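Long-range contact in probable fimbrial chaperone YadV (Escherichia coli K-12, PDB 5GHU), which probably acts as a periplasmic chaperone that helps fimbrial subunits fold and keeps them ready for assembly into fimbriae: residues 10-15 with 118-123. Residues are numbered along the deposited sequence; the frame is centred on the assembly and turned at random.
Sequences VIYKSD and IKLFYR
Val-10 to Lys-13 pair in parallel with Leu-120 to Arg-123, joining the edge strand 9-13 to strand 114-123 in the immunoglobulin-like N-terminal domain of this PapD-family chaperone. Five backbone hydrogen bonds form the ladder. The straightest runs from Tyr-12 N to Phe-121 O (2.8 Å, 176° at the hydrogen); at the strand's end, Ser-14 N reaches Arg-123 O from above the carbonyl plane, a more bent bond at 144°. Val-10, Leu-120, Tyr-12 and Tyr-122 share one face, all buried. The compact branches of Val-10 suit this interior: CG2 meets Ile-118 CD1 at 3.8 Å, and CG1 lies 4.0 Å from Leu-120 CD1. Both tyrosines hold CG anti to the backbone N (chi1 -177° in Tyr-122), which lays their rings obliquely alongside each other, Tyr-12 CD1 lying 3.7 Å from Tyr-122 CD1. Tyrosine suits both places, its ring packing inside while the hydroxyl finds a partner: Tyr-12 OH bonds to Tyr-74 N, whereas Tyr-122 OH shares a water with Ser-14 O. A leucine in place of Tyr-122 would probably deprive that water of its hydroxyl partner and open a gap beside Tyr-12 and Ser-14 CB. On the other face, branched Ile-11 serves two neighbours: CD1 touches Phe-121 CD2 at 3.9 Å, while CG2 sits over one face of the Arg-123 guanidinium, 3.8 Å from NH1. Arginine can rest on that methyl while salt-bridging Glu-85 and Asp-211, acids that probably offset the nearby like charge of Lys-13. One face is thus apolar with hydroxyls at its tyrosine tips; the other passes from Ile-11 and buried Phe-121 to charged ends.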
ATOM      1  N   VAL A  10       6.537   2.062   2.938  1.00 19.83           N
ATOM      2  CA  VAL A  10       7.435   3.121   3.461  1.00 21.36           C
ATOM      3  C   VAL A  10       6.556   4.287   3.902  1.00 21.47           C
ATOM      4  O   VAL A  10       5.685   4.722   3.152  1.00 22.70           O
ATOM      5  CB  VAL A  10       8.410   3.622   2.363  1.00 26.47           C
ATOM      6  CG1 VAL A  10       9.389   4.668   2.971  1.00 31.24           C
ATOM      7  CG2 VAL A  10       9.169   2.477   1.748  1.00 28.62           C
ATOM      8  N   ILE A  11       6.771   4.812   5.120  1.00 19.78           N
ATOM      9  CA  ILE A  11       6.076   6.014   5.545  1.00 18.52           C
ATOM     10  C   ILE A  11       7.052   7.176   5.420  1.00 20.05           C
ATOM     11  O   ILE A  11       8.181   7.107   5.968  1.00 23.44           O
ATOM     12  CB  ILE A  11       5.587   5.903   7.011  1.00 20.05           C
ATOM     13  CG1 ILE A  11       4.728   4.639   7.202  1.00 20.95           C
ATOM     14  CG2 ILE A  11       4.878   7.184   7.423  1.00 22.77           C
ATOM     15  CD1 ILE A  11       3.476   4.504   6.251  1.00 20.61           C
ATOM     16  N   TYR A  12       6.635   8.209   4.671  1.00 18.25           N
ATOM     17  CA  TYR A  12       7.475   9.407   4.479  1.00 18.59           C
ATOM     18  C   TYR A  12       6.753  10.565   5.175  1.00 21.90           C
ATOM     19  O   TYR A  12       5.807  11.099   4.635  1.00 19.58           O
ATOM     20  CB  TYR A  12       7.688   9.695   2.976  1.00 19.98           C
ATOM     21  CG  TYR A  12       8.804  10.700   2.745  1.00 21.76           C
ATOM     22  CD1 TYR A  12       8.711  11.995   3.216  1.00 23.01           C
ATOM     23  CD2 TYR A  12       9.897  10.351   1.991  1.00 20.58           C
ATOM     24  CE1 TYR A  12       9.760  12.910   3.025  1.00 23.92           C
ATOM     25  CE2 TYR A  12      10.927  11.243   1.769  1.00 25.74           C
ATOM     26  CZ  TYR A  12      10.842  12.524   2.283  1.00 27.28           C
ATOM     27  OH  TYR A  12      11.892  13.404   2.065  1.00 29.68           O
ATOM     28  N   LYS A  13       7.201  10.923   6.395  1.00 20.35           N
ATOM     29  CA  LYS A  13       6.585  12.048   7.108  1.00 20.53           C
ATOM     30  C   LYS A  13       7.120  13.322   6.541  1.00 19.94           C
ATOM     31  O   LYS A  13       8.297  13.422   6.227  1.00 21.16           O
ATOM     32  CB  LYS A  13       6.856  11.904   8.628  1.00 17.72           C
ATOM     33  CG  LYS A  13       6.172  10.630   9.178  1.00 19.82           C
ATOM     34  CD  LYS A  13       6.381  10.574  10.698  1.00 19.39           C
ATOM     35  CE  LYS A  13       5.746   9.251  11.177  1.00 17.99           C
ATOM     36  NZ  LYS A  13       5.893   9.152  12.705  1.00 20.01           N
ATOM     37  N   SER A  14       6.252  14.324   6.394  1.00 20.10           N
ATOM     38  CA  SER A  14       6.635  15.511   5.630  1.00 20.72           C
ATOM     39  C   SER A  14       7.769  16.329   6.238  1.00 23.62           C
ATOM     40  O   SER A  14       8.445  17.099   5.535  1.00 25.24           O
ATOM     41  CB  SER A  14       5.407  16.397   5.413  1.00 27.35           C
ATOM     42  OG  SER A  14       4.934  16.929   6.639  1.00 25.01           O
ATOM     43  N   ASP A  15       8.009  16.160   7.544  1.00 21.51           N
ATOM     44  CA  ASP A  15       9.096  16.931   8.148  1.00 22.00           C
ATOM     45  C   ASP A  15      10.474  16.296   7.950  1.00 22.63           C
ATOM     46  O   ASP A  15      11.477  16.894   8.334  1.00 26.93           O
ATOM     47  CB  ASP A  15       8.842  17.206   9.658  1.00 23.78           C
ATOM     48  CG  ASP A  15       8.760  15.930  10.485  1.00 24.97           C
ATOM     49  OD1 ASP A  15       9.660  15.105  10.358  1.00 28.37           O
ATOM     50  OD2 ASP A  15       7.837  15.855  11.277  1.00 24.07           O
ATOM     51  N   ILE A 118       6.539  -1.559  -3.746  1.00 27.82           N
ATOM     52  CA  ILE A 118       5.800  -1.390  -2.483  1.00 24.31           C
ATOM     53  C   ILE A 118       5.301   0.029  -2.387  1.00 23.20           C
ATOM     54  O   ILE A 118       5.787   0.915  -3.079  1.00 25.43           O
ATOM     55  CB  ILE A 118       6.652  -1.669  -1.209  1.00 26.42           C
ATOM     56  CG1 ILE A 118       7.821  -0.692  -1.092  1.00 27.79           C
ATOM     57  CG2 ILE A 118       7.105  -3.119  -1.158  1.00 28.48           C
ATOM     58  CD1 ILE A 118       8.634  -0.897   0.192  1.00 28.09           C
ATOM     59  N   LYS A 119       4.281   0.248  -1.568  1.00 22.77           N
ATOM     60  CA  LYS A 119       3.701   1.593  -1.425  1.00 21.38           C
ATOM     61  C   LYS A 119       4.553   2.493  -0.547  1.00 21.28           C
ATOM     62  O   LYS A 119       5.105   2.061   0.485  1.00 22.02           O
ATOM     63  CB  LYS A 119       2.315   1.506  -0.796  1.00 23.01           C
ATOM     64  CG  LYS A 119       1.313   0.802  -1.715  1.00 23.94           C
ATOM     65  CD  LYS A 119       0.029   0.476  -0.875  1.00 29.63           C
ATOM     66  CE  LYS A 119      -0.954  -0.473  -1.572  1.00 35.61           C
ATOM     67  NZ  LYS A 119      -2.013  -0.948  -0.599  1.00 29.72           N
ATOM     68  N   LEU A 120       4.602   3.753  -0.955  1.00 20.38           N
ATOM     69  CA  LEU A 120       5.160   4.819  -0.096  1.00 22.13           C
ATOM     70  C   LEU A 120       4.017   5.776   0.231  1.00 21.37           C
ATOM     71  O   LEU A 120       3.316   6.263  -0.659  1.00 21.29           O
ATOM     72  CB  LEU A 120       6.300   5.561  -0.798  1.00 21.93           C
ATOM     73  CG  LEU A 120       6.847   6.729   0.053  1.00 23.43           C
ATOM     74  CD1 LEU A 120       8.380   6.878  -0.200  1.00 23.96           C
ATOM     75  CD2 LEU A 120       6.137   8.036  -0.279  1.00 24.66           C
ATOM     76  N   PHE A 121       3.779   6.023   1.514  1.00 18.23           N
ATOM     77  CA  PHE A 121       2.736   6.971   1.894  1.00 16.96           C
ATOM     78  C   PHE A 121       3.390   8.232   2.361  1.00 21.17           C
ATOM     79  O   PHE A 121       4.133   8.208   3.377  1.00 20.59           O
ATOM     80  CB  PHE A 121       1.834   6.401   3.024  1.00 20.94           C
ATOM     81  CG  PHE A 121       1.096   5.152   2.619  1.00 18.21           C
ATOM     82  CD1 PHE A 121      -0.072   5.250   1.932  1.00 18.97           C
ATOM     83  CD2 PHE A 121       1.590   3.873   2.927  1.00 20.03           C
ATOM     84  CE1 PHE A 121      -0.793   4.093   1.553  1.00 20.34           C
ATOM     85  CE2 PHE A 121       0.887   2.691   2.487  1.00 22.61           C
ATOM     86  CZ  PHE A 121      -0.303   2.813   1.829  1.00 21.03           C
ATOM     87  N   TYR A 122       3.128   9.316   1.636  1.00 17.82           N
ATOM     88  CA  TYR A 122       3.595  10.643   2.050  1.00 17.13           C
ATOM     89  C   TYR A 122       2.575  11.216   3.037  1.00 20.04           C
ATOM     90  O   TYR A 122       1.385  11.373   2.696  1.00 20.03           O
ATOM     91  CB  TYR A 122       3.765  11.547   0.817  1.00 19.61           C
ATOM     92  CG  TYR A 122       4.310  12.899   1.224  1.00 20.59           C
ATOM     93  CD1 TYR A 122       5.668  13.084   1.406  1.00 23.58           C
ATOM     94  CD2 TYR A 122       3.452  13.980   1.372  1.00 22.19           C
ATOM     95  CE1 TYR A 122       6.167  14.356   1.734  1.00 24.21           C
ATOM     96  CE2 TYR A 122       3.943  15.249   1.663  1.00 22.96           C
ATOM     97  CZ  TYR A 122       5.281  15.412   1.867  1.00 25.39           C
ATOM     98  OH  TYR A 122       5.771  16.691   2.172  1.00 29.33           O
ATOM     99  N   ARG A 123       3.028  11.501   4.287  1.00 18.33           N
ATOM    100  CA  ARG A 123       2.120  11.858   5.362  1.00 17.50           C
ATOM    101  C   ARG A 123       2.475  13.261   5.870  1.00 18.20           C
ATOM    102  O   ARG A 123       3.449  13.439   6.602  1.00 19.44           O
ATOM    103  CB  ARG A 123       2.212  10.847   6.508  1.00 17.53           C
ATOM    104  CG  ARG A 123       1.204  11.147   7.608  1.00 18.59           C
ATOM    105  CD  ARG A 123       1.301  10.103   8.731  1.00 17.77           C
ATOM    106  NE  ARG A 123       0.784   8.861   8.124  1.00 16.61           N
ATOM    107  CZ  ARG A 123       1.097   7.663   8.596  1.00 18.12           C
ATOM    108  NH1 ARG A 123       1.832   7.542   9.713  1.00 18.76           N
ATOM    109  NH2 ARG A 123       0.659   6.571   7.970  1.00 16.47           N
TER
HETATM  110  O   HOH W   1       8.628  16.863   2.870  1.00 33.74           O